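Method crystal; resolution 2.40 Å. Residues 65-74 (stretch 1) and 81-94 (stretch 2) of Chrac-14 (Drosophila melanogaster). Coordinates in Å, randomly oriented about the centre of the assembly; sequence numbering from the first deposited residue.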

# COMPACT_ATOMS: atom_id res chain seq x y z
N THR B 65 7.52 12.58 -9.12
CA THR B 65 8.85 12.17 -8.70
C THR B 65 8.69 11.11 -7.62
O THR B 65 7.57 10.78 -7.23
N ALA B 66 9.80 10.55 -7.16
CA ALA B 66 9.76 9.55 -6.10
C ALA B 66 9.54 10.28 -4.79
O ALA B 66 9.07 9.71 -3.81
N LYS B 67 9.89 11.56 -4.78
CA LYS B 67 9.76 12.41 -3.60
C LYS B 67 8.30 12.82 -3.40
O LYS B 67 7.86 13.00 -2.28
N ASP B 68 7.56 12.94 -4.50
CA ASP B 68 6.14 13.29 -4.47
C ASP B 68 5.36 12.16 -3.87
O ASP B 68 4.38 12.38 -3.16
N ILE B 69 5.77 10.93 -4.20
CA ILE B 69 5.11 9.75 -3.67
C ILE B 69 5.54 9.59 -2.22
O ILE B 69 4.75 9.19 -1.37
N LEU B 70 6.80 9.90 -1.94
CA LEU B 70 7.30 9.78 -0.58
C LEU B 70 6.61 10.79 0.31
O LEU B 70 6.34 10.51 1.48
N GLN B 71 6.29 11.96 -0.24
CA GLN B 71 5.61 13.02 0.51
C GLN B 71 4.12 12.72 0.69
O GLN B 71 3.55 13.02 1.73
N THR B 72 3.49 12.15 -0.34
CA THR B 72 2.08 11.81 -0.27
C THR B 72 1.86 10.70 0.76
O THR B 72 0.83 10.65 1.42
N LEU B 73 2.83 9.80 0.89
CA LEU B 73 2.70 8.72 1.86
C LEU B 73 2.78 9.25 3.28
O LEU B 73 1.99 8.83 4.12
N THR B 74 3.72 10.15 3.55
CA THR B 74 3.84 10.70 4.91
C THR B 74 2.61 11.53 5.19
O THR B 74 2.15 11.65 6.33
N PHE B 81 6.33 3.99 6.47
CA PHE B 81 6.76 3.37 5.23
C PHE B 81 8.01 4.02 4.65
O PHE B 81 8.93 3.33 4.23
N VAL B 82 8.01 5.35 4.63
CA VAL B 82 9.10 6.14 4.05
C VAL B 82 10.55 5.70 4.29
O VAL B 82 11.38 5.77 3.38
N PRO B 83 10.89 5.26 5.52
CA PRO B 83 12.27 4.83 5.79
C PRO B 83 12.74 3.72 4.85
O PRO B 83 13.72 3.88 4.11
N SER B 84 12.02 2.60 4.89
CA SER B 84 12.31 1.43 4.07
C SER B 84 12.30 1.76 2.59
O SER B 84 13.17 1.32 1.85
N LEU B 85 11.30 2.55 2.18
CA LEU B 85 11.14 2.97 0.79
C LEU B 85 12.27 3.85 0.28
O LEU B 85 12.57 3.86 -0.91
N THR B 86 12.89 4.59 1.18
CA THR B 86 13.99 5.45 0.77
C THR B 86 15.25 4.62 0.58
O THR B 86 16.03 4.88 -0.33
N GLN B 87 15.46 3.63 1.44
CA GLN B 87 16.63 2.77 1.30
C GLN B 87 16.43 1.98 0.02
O GLN B 87 17.36 1.78 -0.75
N ASP B 88 15.19 1.53 -0.19
CA ASP B 88 14.83 0.76 -1.38
C ASP B 88 15.13 1.63 -2.59
O ASP B 88 15.66 1.15 -3.59
N LEU B 89 14.77 2.91 -2.49
CA LEU B 89 14.99 3.87 -3.57
C LEU B 89 16.46 4.16 -3.80
O LEU B 89 16.89 4.46 -4.92
N GLU B 90 17.23 4.10 -2.71
CA GLU B 90 18.67 4.33 -2.76
C GLU B 90 19.33 3.20 -3.52
O GLU B 90 20.12 3.44 -4.43
N VAL B 91 19.02 1.98 -3.13
CA VAL B 91 19.57 0.80 -3.77
C VAL B 91 19.16 0.75 -5.25
O VAL B 91 19.95 0.36 -6.10
N TYR B 92 17.92 1.14 -5.55
CA TYR B 92 17.40 1.15 -6.92
C TYR B 92 18.20 2.10 -7.80
O TYR B 92 18.65 1.72 -8.88
N ARG B 93 18.34 3.33 -7.33
CA ARG B 93 19.08 4.34 -8.07
C ARG B 93 20.51 3.87 -8.37
O ARG B 93 21.08 4.24 -9.40
N LYS B 94 21.06 3.03 -7.49
CA LYS B 94 22.42 2.50 -7.67
C LYS B 94 22.53 1.46 -8.79
O LYS B 94 23.35 1.61 -9.69

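The helices of the two stretches run nearly antiparallel, at 168°, with a closest axial approach of 10.7 Å, and the two stretches together bury 440 Å². No hydrogen bond crosses the interface, so the pairing rests on apolar side chains, while the polar groups mostly serve their own helix.

T65 (chi1 p) takes no part in the contact. It caps the first helix: OG1 of T65 accepts from N of D68 at 2.9 Å and more weakly from N of K67 at 3.1 Å, and N of T65 returns a bond to OD1 of D68 at 3.2 Å. A66 points toward the second helix, its CB lying 3.3 Å from CD1 of L89, whose chi1 of -118° falls between wells. K67 (m, t, t, t) leaves sideways, but its extended chain reaches R93, bringing CE within 3.8 Å of NH1 of R93. The two positive groups are also near one another, with NZ of K67 4.4 Å from NH1 of R93.

L70 (m, t) has more of its surface covered by the partner stretch than any other residue of stretch 1; although its CA-to-CB bond points sideways, its end fits as a knob among V82, L85, T86 and L89. CD2 of L70 approaches CG1 of V82 and CB of L85, both at 4.0 Å, and CD1 of L70 lies 3.8 Å from CD1 of L89. T86 (m) turns its hydroxyl to its own helix, OG1 donating to O of V82 at 2.7 Å.

T72 bonds back through OG1 to O of D68 at 2.8 Å. L73 (m, t) points toward the partner and packs tightly, CD1 of L73 sitting 3.2 Å from CD1 of L85 (m, t). Finally, T74 (p) offers its methyl to V82 (t), CG2 to CG2 at 3.1 Å, while its OG1 donates to O of Q71 at 3.0 Å.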

# COMPACT_ATOMS: atom_id res chain seq x y z
CB THR B 65 9.65 13.36 -8.11
OG1 THR B 65 9.11 13.73 -6.84
CG2 THR B 65 9.59 14.56 -9.03
CB ALA B 66 11.05 8.78 -6.06
CB LYS B 67 10.70 13.61 -3.76
CG LYS B 67 12.14 13.11 -3.97
CD LYS B 67 13.09 14.08 -4.69
CE LYS B 67 14.45 13.39 -4.92
NZ LYS B 67 15.47 14.25 -5.58
CB ASP B 68 5.61 13.51 -5.86
CG ASP B 68 6.10 14.78 -6.46
OD1 ASP B 68 5.96 14.95 -7.69
OD2 ASP B 68 6.62 15.61 -5.68
CB ILE B 69 5.50 8.47 -4.46
CG1 ILE B 69 5.05 8.59 -5.91
CG2 ILE B 69 4.85 7.24 -3.82
CD1 ILE B 69 5.48 7.43 -6.78
CB LEU B 70 8.83 9.97 -0.55
CG LEU B 70 9.64 8.78 -1.09
CD1 LEU B 70 11.12 9.08 -1.01
CD2 LEU B 70 9.31 7.52 -0.30
CB GLN B 71 5.78 14.37 -0.18
CG GLN B 71 7.20 14.88 -0.21
CD GLN B 71 7.35 16.18 -0.99
OE1 GLN B 71 6.93 16.27 -2.15
NE2 GLN B 71 7.95 17.19 -0.36
CB THR B 72 1.55 11.36 -1.64
OG1 THR B 72 1.60 12.47 -2.54
CG2 THR B 72 0.13 10.87 -1.53
CB LEU B 73 3.79 7.66 1.65
CG LEU B 73 3.66 6.69 0.47
CD1 LEU B 73 4.84 5.75 0.48
CD2 LEU B 73 2.37 5.91 0.57
CB THR B 74 5.10 11.61 5.09
OG1 THR B 74 4.88 12.87 4.43
CG2 THR B 74 6.33 10.96 4.49
CB PHE B 81 5.65 3.48 4.16
CG PHE B 81 4.44 2.63 4.43
CD1 PHE B 81 4.09 2.25 5.72
CD2 PHE B 81 3.61 2.25 3.38
CE1 PHE B 81 2.93 1.52 5.97
CE2 PHE B 81 2.45 1.52 3.61
CZ PHE B 81 2.10 1.15 4.91
CB VAL B 82 8.94 7.63 4.44
CG1 VAL B 82 9.82 8.50 3.53
CG2 VAL B 82 7.49 8.04 4.31
CB PRO B 83 12.19 4.35 7.24
CG PRO B 83 11.15 5.24 7.82
CD PRO B 83 10.09 5.24 6.75
CB SER B 84 11.26 0.36 4.34
OG SER B 84 10.57 0.64 5.55
CB LEU B 85 9.80 3.70 0.63
CG LEU B 85 8.56 2.83 0.82
CD1 LEU B 85 7.31 3.69 0.75
CD2 LEU B 85 8.53 1.73 -0.24
CB THR B 86 14.25 6.57 1.78
OG1 THR B 86 13.04 7.32 2.01
CG2 THR B 86 15.29 7.53 1.23
CB GLN B 87 16.73 1.83 2.49
CG GLN B 87 16.52 2.54 3.81
CD GLN B 87 16.70 1.61 5.00
OE1 GLN B 87 16.17 0.50 5.02
NE2 GLN B 87 17.44 2.07 6.00
CB ASP B 88 13.33 0.41 -1.38
CG ASP B 88 12.92 -0.48 -0.21
OD1 ASP B 88 11.72 -0.82 -0.10
OD2 ASP B 88 13.80 -0.84 0.61
CB LEU B 89 14.27 5.18 -3.23
CG LEU B 89 13.18 5.59 -4.21
CD1 LEU B 89 12.61 6.92 -3.76
CD2 LEU B 89 13.76 5.68 -5.63
CB GLU B 90 19.24 4.40 -1.34
CG GLU B 90 20.69 3.93 -1.25
CD GLU B 90 21.31 4.14 0.11
OE1 GLU B 90 20.71 3.71 1.13
OE2 GLU B 90 22.41 4.73 0.16
CB VAL B 91 19.08 -0.49 -3.08
CG1 VAL B 91 19.76 -1.70 -3.70
CG2 VAL B 91 19.37 -0.42 -1.61
CB TYR B 92 15.92 1.58 -6.93
CG TYR B 92 15.33 1.75 -8.32
CD1 TYR B 92 14.95 0.64 -9.08
CD2 TYR B 92 15.17 3.02 -8.88
CE1 TYR B 92 14.42 0.80 -10.36
CE2 TYR B 92 14.64 3.18 -10.17
CZ TYR B 92 14.27 2.07 -10.90
OH TYR B 92 13.76 2.21 -12.17
CB ARG B 93 19.07 5.68 -7.29
CG ARG B 93 17.80 6.52 -7.54
CD ARG B 93 17.49 7.53 -6.43
NE ARG B 93 16.42 8.45 -6.84
CZ ARG B 93 15.67 9.17 -6.01
NH1 ARG B 93 14.73 9.97 -6.50
NH2 ARG B 93 15.84 9.10 -4.69
CB LYS B 94 22.95 1.91 -6.35
CG LYS B 94 23.44 2.94 -5.33
CD LYS B 94 24.07 2.33 -4.07
CE LYS B 94 23.03 1.82 -3.07
NZ LYS B 94 23.63 1.29 -1.80